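Local structure of adenylate kinase (Desulfovibrio gigas, 2XB4) at residues N193-K197 against E198-Y202. The protein probably catalyses the reversible transfer of a phosphate group between ATP and AMP, and carries a bound zinc ion. Residues are numbered along the deposited sequence; the frame is centred on the assembly and turned at random.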
loop_
_atom_site.group_PDB
_atom_site.type_symbol
_atom_site.label_atom_id
_atom_site.label_comp_id
_atom_site.label_asym_id
_atom_site.label_seq_id
_atom_site.Cartn_x
_atom_site.Cartn_y
_atom_site.Cartn_z
ATOM N N ASN A 193 9.780 -11.665 39.142
ATOM C CA ASN A 193 9.571 -12.251 40.459
ATOM C C ASN A 193 10.667 -13.188 40.933
ATOM O O ASN A 193 10.663 -13.526 42.100
ATOM C CB ASN A 193 8.176 -12.871 40.544
ATOM C CG ASN A 193 7.098 -11.766 40.638
ATOM O OD1 ASN A 193 7.365 -10.703 41.183
ATOM N ND2 ASN A 193 5.929 -12.001 40.099
ATOM N N MET A 194 11.590 -13.608 40.065
ATOM C CA MET A 194 12.681 -14.481 40.501
ATOM C C MET A 194 14.034 -13.792 40.302
ATOM O O MET A 194 15.093 -14.382 40.566
ATOM C CB MET A 194 12.656 -15.807 39.712
ATOM C CG MET A 194 13.044 -15.608 38.245
ATOM S SD MET A 194 13.392 -17.154 37.258
ATOM C CE MET A 194 11.866 -17.924 37.710
ATOM N N ALA A 195 14.020 -12.571 39.743
ATOM C CA ALA A 195 15.297 -11.881 39.476
ATOM C C ALA A 195 16.243 -11.897 40.719
ATOM O O ALA A 195 17.431 -12.244 40.599
ATOM C CB ALA A 195 15.039 -10.391 39.010
ATOM N N ALA A 196 15.734 -11.513 41.891
ATOM C CA ALA A 196 16.597 -11.377 43.061
ATOM C C ALA A 196 17.196 -12.760 43.472
ATOM O O ALA A 196 18.436 -12.862 43.755
ATOM C CB ALA A 196 15.847 -10.743 44.219
ATOM N N LYS A 197 16.345 -13.796 43.504
ATOM C CA LYS A 197 16.795 -15.153 43.833
ATOM C C LYS A 197 17.782 -15.673 42.801
ATOM O O LYS A 197 18.727 -16.349 43.152
ATOM C CB LYS A 197 15.597 -16.138 43.986
ATOM C CG LYS A 197 16.057 -17.603 43.961
ATOM C CD LYS A 197 15.548 -18.491 45.123
ATOM C CE LYS A 197 14.184 -19.131 44.773
ATOM N NZ LYS A 197 14.278 -20.260 43.763
ATOM N N GLU A 198 17.582 -15.357 41.524
ATOM C CA GLU A 198 18.406 -15.960 40.468
ATOM C C GLU A 198 19.590 -15.084 40.036
ATOM O O GLU A 198 20.399 -15.494 39.197
ATOM C CB GLU A 198 17.548 -16.335 39.225
ATOM C CG GLU A 198 16.440 -17.380 39.554
ATOM C CD GLU A 198 16.994 -18.747 40.025
ATOM O OE1 GLU A 198 18.102 -19.121 39.603
ATOM O OE2 GLU A 198 16.296 -19.493 40.734
ATOM N N GLY A 199 19.717 -13.906 40.633
ATOM C CA GLY A 199 20.935 -13.076 40.470
ATOM C C GLY A 199 20.926 -12.379 39.110
ATOM O O GLY A 199 21.989 -12.164 38.518
ATOM N N PHE A 200 19.742 -12.021 38.583
ATOM C CA PHE A 200 19.722 -11.119 37.391
ATOM C C PHE A 200 18.995 -9.812 37.663
ATOM O O PHE A 200 18.320 -9.704 38.677
ATOM C CB PHE A 200 19.239 -11.811 36.090
ATOM C CG PHE A 200 17.800 -12.382 36.141
ATOM C CD1 PHE A 200 16.712 -11.566 35.916
ATOM C CD2 PHE A 200 17.595 -13.739 36.419
ATOM C CE1 PHE A 200 15.385 -12.095 35.896
ATOM C CE2 PHE A 200 16.278 -14.333 36.352
ATOM C CZ PHE A 200 15.159 -13.477 36.107
ATOM N N VAL A 201 19.186 -8.806 36.817
ATOM C CA VAL A 201 18.582 -7.538 37.075
ATOM C C VAL A 201 17.388 -7.313 36.112
ATOM O O VAL A 201 17.502 -7.543 34.938
ATOM C CB VAL A 201 19.642 -6.400 36.984
ATOM C CG1 VAL A 201 18.982 -5.024 36.987
ATOM C CG2 VAL A 201 20.800 -6.496 38.143
ATOM N N TYR A 202 16.241 -6.890 36.653
ATOM C CA TYR A 202 15.041 -6.672 35.846
ATOM C C TYR A 202 14.895 -5.156 35.648
ATOM O O TYR A 202 14.799 -4.378 36.638
ATOM C CB TYR A 202 13.821 -7.206 36.578
ATOM C CG TYR A 202 12.526 -7.221 35.701
ATOM C CD1 TYR A 202 12.219 -8.329 34.916
ATOM C CD2 TYR A 202 11.630 -6.135 35.707
ATOM C CE1 TYR A 202 11.036 -8.400 34.174
ATOM C CE2 TYR A 202 10.417 -6.161 34.904
ATOM C CZ TYR A 202 10.148 -7.321 34.180
ATOM O OH TYR A 202 9.009 -7.499 33.438
HETATM O O HOH W 1 13.865 -19.474 40.998
#
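Two carbonyls, those of Met-194 and Ala-195, take up the amide N-H groups at the end of the short helix 195-198. Glu-198 N reaches Met-194 O at 2.8 Å, nearly in line with the carbonyl. Ala-195 O accepts a sound bond from Phe-200 N at 3.1 Å, plus weak, strongly bent ones from Gly-199 N and Glu-198 N. Gly-199 leaves the helix with positive phi, a conformation glycine tolerates easily, and the chain turns into strand 201-206. That strand is an outer member of the parallel sheet of the P-loop CORE domain, where Val-201 pairs by its backbone with Asn-107 and Val-109. Phe-200 CG sits between the backbone N and the carbonyl carbon (chi1 60°), which turns the ring back against Ala-195: Ala-195 CA lies over one face, 3.7 Å from the centroid, and the small methyl CB fits against Phe-200 CE1 at 3.6 Å. Met-194 CG touches Phe-200 CZ at 3.7 Å, with SD at the ring edge as a Met-aromatic contact. On the exposed side the Lys-197 chain bends back beside Glu-198; Lys-197 NZ and Glu-198 OE2 form a long salt bridge of 3.7 Å, and a water accepts from Lys-197 NZ at 2.9 Å. Tyr-202 OH is hydrogen-bonded to Glu-111 on strand 108-113.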